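Side-chain contacts in uncharacterized protein (Mycobacterium tuberculosis, PDB 3KFW), which is of unknown function but is probably a PaaX-like transcriptional regulator that binds DNA through a helix-turn-helix domain: residues Val192-Thr197 with Ala213-Ala218; Val12-His17 with Asp221-Met226; Gly86-Leu91 with Asp153-Leu158. One frame throughout, in Å; residues are numbered along the deposited sequence.

Interaction 1 of 3, residues Val192-Thr197 with Ala213-Ala218; sequences VRHLLT and AGLRAA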
# COMPACT_ATOMS: atom_id res chain seq x y z
N VAL A 192 -32.42 8.50 5.72
CA VAL A 192 -32.24 7.14 5.30
C VAL A 192 -30.86 7.02 4.71
O VAL A 192 -30.15 6.08 5.05
CB VAL A 192 -33.33 6.66 4.31
CG1 VAL A 192 -32.89 5.39 3.56
CG2 VAL A 192 -34.58 6.39 5.06
N ARG A 193 -30.48 7.96 3.83
CA ARG A 193 -29.12 7.94 3.21
C ARG A 193 -28.03 8.09 4.27
O ARG A 193 -26.96 7.53 4.15
CB ARG A 193 -28.96 8.99 2.10
CG ARG A 193 -29.71 8.59 0.82
CD ARG A 193 -29.47 9.58 -0.33
NE ARG A 193 -30.49 10.64 -0.39
CZ ARG A 193 -30.28 11.91 -0.02
NH1 ARG A 193 -29.08 12.26 0.43
NH2 ARG A 193 -31.26 12.82 -0.10
N HIS A 194 -28.32 8.83 5.32
CA HIS A 194 -27.36 8.97 6.37
C HIS A 194 -27.23 7.69 7.22
O HIS A 194 -26.11 7.29 7.56
CB HIS A 194 -27.67 10.19 7.22
CG HIS A 194 -26.50 10.65 8.02
ND1 HIS A 194 -25.25 10.82 7.47
CD2 HIS A 194 -26.39 10.98 9.33
CE1 HIS A 194 -24.42 11.26 8.40
NE2 HIS A 194 -25.09 11.38 9.53
N LEU A 195 -28.33 7.07 7.58
CA LEU A 195 -28.25 5.81 8.33
C LEU A 195 -27.51 4.68 7.59
O LEU A 195 -26.84 3.84 8.22
CB LEU A 195 -29.63 5.35 8.75
CG LEU A 195 -30.31 6.33 9.72
CD1 LEU A 195 -31.81 6.14 9.80
CD2 LEU A 195 -29.67 6.24 11.10
N LEU A 196 -27.60 4.68 6.26
CA LEU A 196 -27.00 3.66 5.41
C LEU A 196 -25.53 3.56 5.68
O LEU A 196 -24.95 2.47 5.51
CB LEU A 196 -27.22 3.97 3.92
CG LEU A 196 -28.56 3.54 3.26
CD1 LEU A 196 -28.48 3.86 1.77
CD2 LEU A 196 -28.88 2.07 3.47
N THR A 197 -24.95 4.70 6.09
CA THR A 197 -23.53 4.80 6.41
C THR A 197 -23.24 4.65 7.89
O THR A 197 -22.10 4.83 8.29
CB THR A 197 -22.88 6.16 5.93
OG1 THR A 197 -23.20 7.20 6.84
CG2 THR A 197 -23.28 6.58 4.48
N ALA A 213 -30.16 6.97 17.33
CA ALA A 213 -31.50 6.71 17.87
C ALA A 213 -32.51 7.82 17.53
O ALA A 213 -33.70 7.54 17.18
CB ALA A 213 -31.43 6.49 19.37
N GLY A 214 -32.04 9.07 17.65
CA GLY A 214 -32.80 10.25 17.24
C GLY A 214 -33.16 10.14 15.77
O GLY A 214 -34.31 10.41 15.39
N LEU A 215 -32.20 9.73 14.93
CA LEU A 215 -32.46 9.66 13.48
C LEU A 215 -33.44 8.53 13.11
O LEU A 215 -34.35 8.74 12.35
CB LEU A 215 -31.15 9.58 12.68
CG LEU A 215 -30.22 10.82 12.59
CD1 LEU A 215 -28.79 10.42 12.29
CD2 LEU A 215 -30.69 11.84 11.57
N ARG A 216 -33.29 7.35 13.71
CA ARG A 216 -34.27 6.26 13.58
C ARG A 216 -35.70 6.63 14.05
O ARG A 216 -36.67 6.32 13.31
CB ARG A 216 -33.79 4.99 14.30
CG ARG A 216 -32.72 4.30 13.53
CD ARG A 216 -32.04 3.18 14.29
NE ARG A 216 -30.92 2.78 13.44
CZ ARG A 216 -29.64 3.13 13.66
NH1 ARG A 216 -29.35 3.83 14.75
NH2 ARG A 216 -28.68 2.76 12.79
N ALA A 217 -35.85 7.25 15.22
CA ALA A 217 -37.17 7.72 15.73
C ALA A 217 -37.88 8.70 14.77
O ALA A 217 -39.09 8.57 14.52
CB ALA A 217 -37.08 8.31 17.14
N ALA A 218 -37.11 9.62 14.20
CA ALA A 218 -37.63 10.63 13.31
C ALA A 218 -38.04 9.99 12.00
O ALA A 218 -39.06 10.37 11.42
CB ALA A 218 -36.60 11.69 13.06
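L195 sets its CD2 methyl into the angle between two neighbours on helix 212-234, L215 and R216, and this is the tightly packed half of the contact. On one side L195 CD2 meets L215 CB at 4.0 Å, carbon against carbon. On the other it lies over one face of the R216 guanidinium, above the centre of the group, with L195 CD2 4.0 Å from R216 NH2. The arginine can offer that face because its CG stands anti to the carbonyl carbon (chi1 -75°) and the chain then runs extended as far as NE, carrying the flat end back along the helix to the leucine. Its nitrogens are left for other work: NH2 forms a salt bridge with D198 and NE bonds to the carbonyl of M77. A second, smaller touch is made by H194, whose ring presents its edge to L215, CD2 to CD1, at 3.9 Å and near the ring plane. NE2 of the same imidazole bonds to the carbonyl of W164, whose ring stacks on it, so the histidine belongs as much to helix 161-177 as to this pair.

The solvent side is looser and polar. There the exposed T197 turns back on H194: T197 OG1 donates to H194 O at 3.0 Å, arriving 16° from the carbonyl plane, while T197 N reaches the same oxygen at 3.2 Å. W164 NE1 bonds to that hydroxyl too. None of these bonds involves the partner helix.

Here, then, a leucine-centred helix-helix interface is closed on one side by the flat face of an arginine guanidinium. It joins helices 181-195 and 212-234 in the helical C-terminal domain of a PaaX-like protein.

Interaction 2 of 3, residues Val12-His17 with Asp221-Met226; sequences VLLGAH and DFATAM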
# COMPACT_ATOMS: atom_id res chain seq x y z
N VAL A 12 -45.72 6.53 -0.18
CA VAL A 12 -47.14 6.49 0.14
C VAL A 12 -47.62 5.05 0.37
O VAL A 12 -48.53 4.80 1.17
CB VAL A 12 -47.94 7.24 -0.97
CG1 VAL A 12 -49.43 7.02 -0.82
CG2 VAL A 12 -47.61 8.79 -0.91
N LEU A 13 -46.97 4.09 -0.28
CA LEU A 13 -47.30 2.69 -0.09
C LEU A 13 -46.53 1.96 1.02
O LEU A 13 -46.83 0.84 1.35
CB LEU A 13 -47.30 1.90 -1.45
CG LEU A 13 -48.28 2.49 -2.48
CD1 LEU A 13 -48.06 1.89 -3.84
CD2 LEU A 13 -49.72 2.28 -2.00
N LEU A 14 -45.55 2.61 1.60
CA LEU A 14 -44.81 2.03 2.72
C LEU A 14 -45.73 1.32 3.74
O LEU A 14 -46.63 1.93 4.36
CB LEU A 14 -43.98 3.13 3.37
CG LEU A 14 -42.49 2.93 3.62
CD1 LEU A 14 -41.73 2.34 2.42
CD2 LEU A 14 -41.89 4.31 3.99
N GLY A 15 -45.51 -0.01 3.84
CA GLY A 15 -46.21 -0.86 4.79
C GLY A 15 -47.62 -1.22 4.39
O GLY A 15 -48.33 -1.86 5.18
N ALA A 16 -48.06 -0.82 3.18
CA ALA A 16 -49.44 -1.17 2.69
C ALA A 16 -49.53 -2.66 2.44
O ALA A 16 -50.41 -3.33 3.01
CB ALA A 16 -49.79 -0.43 1.45
N HIS A 17 -48.58 -3.17 1.64
CA HIS A 17 -48.56 -4.57 1.22
C HIS A 17 -48.95 -5.53 2.37
O HIS A 17 -48.39 -5.44 3.43
CB HIS A 17 -47.21 -4.93 0.61
CG HIS A 17 -47.28 -6.15 -0.25
ND1 HIS A 17 -47.32 -7.43 0.27
CD2 HIS A 17 -47.35 -6.29 -1.60
CE1 HIS A 17 -47.39 -8.31 -0.72
NE2 HIS A 17 -47.42 -7.64 -1.86
N ASP A 221 -41.15 7.97 12.81
CA ASP A 221 -42.29 8.92 12.96
C ASP A 221 -42.87 9.37 11.61
O ASP A 221 -44.10 9.46 11.43
CB ASP A 221 -41.93 10.14 13.80
CG ASP A 221 -41.88 9.82 15.28
OD1 ASP A 221 -42.37 8.74 15.65
OD2 ASP A 221 -41.34 10.61 16.09
N PHE A 222 -41.97 9.65 10.68
CA PHE A 222 -42.40 9.99 9.35
C PHE A 222 -43.08 8.78 8.65
O PHE A 222 -44.12 8.96 8.10
CB PHE A 222 -41.28 10.59 8.54
CG PHE A 222 -41.54 10.61 7.04
CD1 PHE A 222 -42.20 11.70 6.45
CD2 PHE A 222 -41.11 9.53 6.23
CE1 PHE A 222 -42.40 11.73 5.09
CE2 PHE A 222 -41.33 9.51 4.83
CZ PHE A 222 -41.98 10.63 4.26
N ALA A 223 -42.50 7.59 8.71
CA ALA A 223 -43.16 6.37 8.18
C ALA A 223 -44.56 6.13 8.79
O ALA A 223 -45.49 5.74 8.08
CB ALA A 223 -42.28 5.12 8.36
N THR A 224 -44.71 6.40 10.09
CA THR A 224 -45.98 6.29 10.78
C THR A 224 -47.01 7.31 10.28
O THR A 224 -48.16 6.93 9.99
CB THR A 224 -45.81 6.39 12.33
OG1 THR A 224 -44.83 5.45 12.74
CG2 THR A 224 -47.10 6.06 13.06
N ALA A 225 -46.62 8.58 10.18
CA ALA A 225 -47.52 9.62 9.63
C ALA A 225 -47.96 9.30 8.21
O ALA A 225 -49.11 9.56 7.83
CB ALA A 225 -46.86 11.01 9.67
N MSE A 226 -47.04 8.72 7.44
CA MSE A 226 -47.28 8.26 6.07
C MSE A 226 -48.36 7.16 6.02
O MSE A 226 -49.33 7.27 5.25
CB MSE A 226 -45.95 7.76 5.46
CG MSE A 226 -45.55 8.33 4.08
SE MSE A 226 -45.81 10.28 3.79
CE MSE A 226 -47.36 10.12 2.65
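NH2 of R230, further along helix 212-234, is gripped by two backbone oxygens, those of V12 and L14, the very residues whose side chains touch that helix. The contact between the segments themselves is apolar and has two separate points. At the first, V12 CG2 meets the terminal methyl of selenomethionine M226, CE, at 3.8 Å. The CB of V12 points away from the helix, yet CG2, set beside the backbone N, still comes within range because the M226 chain bends at both chi2 (43°) and chi3 (-106°) and brings its end round to it. The second point is lighter: L14 CD2 approaches A223 CB at 4.5 Å, a leucine branch against the small side chain one helical turn earlier.

After V12 the backbone turns, tied by A16 N to L13 O at 2.8 Å. V12 also packs on L29, and L14 on Q70 of helix 64-77, so both are shared with neighbouring helices. The example illustrates how domains can dock by a few methyl contacts beside an arginine that bonds two backbone carbonyls: here a PaaX-like domain, probably of helix-turn-helix type, seats its first helix against the long C-terminal helix.

Interaction 3 of 3, residues Gly86-Leu91 with Asp153-Leu158; sequences GNWHML and DLAGQL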
# COMPACT_ATOMS: atom_id res chain seq x y z
N GLY A 86 -15.41 -7.09 22.70
CA GLY A 86 -14.08 -6.47 22.48
C GLY A 86 -13.38 -6.88 21.21
O GLY A 86 -12.26 -6.41 20.92
N ASN A 87 -14.02 -7.77 20.45
CA ASN A 87 -13.44 -8.35 19.26
C ASN A 87 -13.83 -7.60 18.01
O ASN A 87 -14.95 -7.09 17.92
CB ASN A 87 -13.81 -9.81 19.12
CG ASN A 87 -13.16 -10.68 20.16
OD1 ASN A 87 -11.99 -11.02 20.06
ND2 ASN A 87 -13.93 -11.05 21.16
N TRP A 88 -12.90 -7.55 17.05
CA TRP A 88 -13.09 -6.91 15.79
C TRP A 88 -12.97 -7.93 14.65
O TRP A 88 -12.11 -8.81 14.66
CB TRP A 88 -11.99 -5.84 15.60
CG TRP A 88 -12.10 -4.71 16.58
CD1 TRP A 88 -11.80 -4.75 17.93
CD2 TRP A 88 -12.55 -3.38 16.31
NE1 TRP A 88 -12.03 -3.53 18.50
CE2 TRP A 88 -12.49 -2.67 17.55
CE3 TRP A 88 -12.96 -2.72 15.16
CZ2 TRP A 88 -12.86 -1.32 17.66
CZ3 TRP A 88 -13.30 -1.38 15.25
CH2 TRP A 88 -13.28 -0.69 16.52
N HIS A 89 -13.83 -7.80 13.65
CA HIS A 89 -13.61 -8.47 12.38
C HIS A 89 -12.55 -7.73 11.62
O HIS A 89 -12.57 -6.50 11.58
CB HIS A 89 -14.91 -8.53 11.56
CG HIS A 89 -15.88 -9.57 12.05
ND1 HIS A 89 -17.25 -9.47 11.87
CD2 HIS A 89 -15.66 -10.72 12.74
CE1 HIS A 89 -17.82 -10.53 12.39
NE2 HIS A 89 -16.89 -11.30 12.92
N MSE A 90 -11.63 -8.46 10.99
CA MSE A 90 -10.56 -7.84 10.22
C MSE A 90 -10.38 -8.47 8.86
O MSE A 90 -10.20 -9.66 8.70
CB MSE A 90 -9.25 -7.94 10.98
CG MSE A 90 -8.28 -6.85 10.60
SE MSE A 90 -6.75 -6.86 11.83
CE MSE A 90 -5.70 -7.76 10.48
N LEU A 91 -10.42 -7.64 7.85
CA LEU A 91 -10.26 -8.13 6.54
C LEU A 91 -9.04 -7.44 5.92
O LEU A 91 -9.03 -6.24 5.79
CB LEU A 91 -11.54 -7.90 5.74
CG LEU A 91 -12.83 -8.59 6.18
CD1 LEU A 91 -14.03 -8.02 5.33
CD2 LEU A 91 -12.75 -10.08 6.04
N ASP A 153 -10.84 4.63 20.56
CA ASP A 153 -9.93 5.43 19.82
C ASP A 153 -9.82 4.86 18.42
O ASP A 153 -9.97 5.61 17.45
CB ASP A 153 -8.55 5.51 20.48
CG ASP A 153 -7.66 6.45 19.73
OD1 ASP A 153 -8.17 7.53 19.40
OD2 ASP A 153 -6.51 6.11 19.41
N LEU A 154 -9.56 3.55 18.30
CA LEU A 154 -9.64 2.87 17.00
C LEU A 154 -10.93 3.28 16.21
O LEU A 154 -10.85 3.86 15.12
CB LEU A 154 -9.57 1.36 17.21
CG LEU A 154 -9.54 0.54 15.92
CD1 LEU A 154 -8.45 1.14 15.12
CD2 LEU A 154 -9.22 -0.89 16.24
N ALA A 155 -12.10 3.04 16.80
CA ALA A 155 -13.37 3.46 16.17
C ALA A 155 -13.29 4.88 15.63
O ALA A 155 -13.66 5.11 14.48
CB ALA A 155 -14.63 3.26 17.13
N GLY A 156 -12.76 5.82 16.42
CA GLY A 156 -12.62 7.23 16.00
C GLY A 156 -11.63 7.45 14.85
O GLY A 156 -11.64 8.51 14.19
N GLN A 157 -10.81 6.43 14.61
CA GLN A 157 -9.74 6.46 13.58
C GLN A 157 -10.24 5.81 12.24
O GLN A 157 -9.94 6.30 11.17
CB GLN A 157 -8.51 5.74 14.17
CG GLN A 157 -7.14 6.26 13.87
CD GLN A 157 -6.93 7.75 14.23
OE1 GLN A 157 -7.21 8.19 15.35
NE2 GLN A 157 -6.44 8.52 13.25
N LEU A 158 -11.05 4.75 12.34
CA LEU A 158 -11.72 4.13 11.22
C LEU A 158 -12.84 4.98 10.61
O LEU A 158 -13.04 4.99 9.38
CB LEU A 158 -12.31 2.82 11.70
CG LEU A 158 -11.44 1.73 12.29
CD1 LEU A 158 -12.34 0.69 12.87
CD2 LEU A 158 -10.49 1.11 11.26
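W88 and L154 make a CH-pi contact: the CD2 methyl of the leucine stands over the six-membered ring, 3.9 Å from its centroid and only 8° off the ring normal. The L154 chain places it there with CG anti to the backbone N (chi1 -176°), and the two side chains come at each other from opposite directions.

Two further apolar contacts lie at the far end of the ring. W88 CH2 is 4.2 Å from A155 CB, and L158 CD1 comes obliquely to W88 CZ3 in an approach so short that its exact length is doubtful. The axes of strand 88-91 and helix 153-158 pass 12.7 Å apart; the indole reaches about halfway across, and the leucines meet it. L154 and L158 also pack on L118, and W88 on M124, within the four-stranded antiparallel sheet of the Cas2-like domain. W84 borders the indole as well, its ring nearly perpendicular.

A polar interaction of the helix segment is made by D153, in a salt bridge with R142 of the second subunit.

Such a division implies that the side-chain contact between helix and strand rests on dispersion, a CH-pi contact and fit, while charge is spent at the subunit boundary.

In the fold
Set side by side, the three contacts show chemistry following position. Interaction 3 is fully buried, lies about 22 Å from the chain centre and is carried by an aromatic ring. Interactions 1 and 2 are partly buried and mainly aliphatic; interaction 1 adds a guanidinium face and a histidine edge, interaction 2 a selenomethionine methyl, with R230 bonding its backbone. Those two share helix 212-234, their centres about 16 Å apart: one pairs it with another helix of the C-terminal domain, the other with the N-terminal domain. Interaction 3 belongs to the central domain, its centre about 36 Å from that of interaction 2, and it alone has other subunits beside its segments.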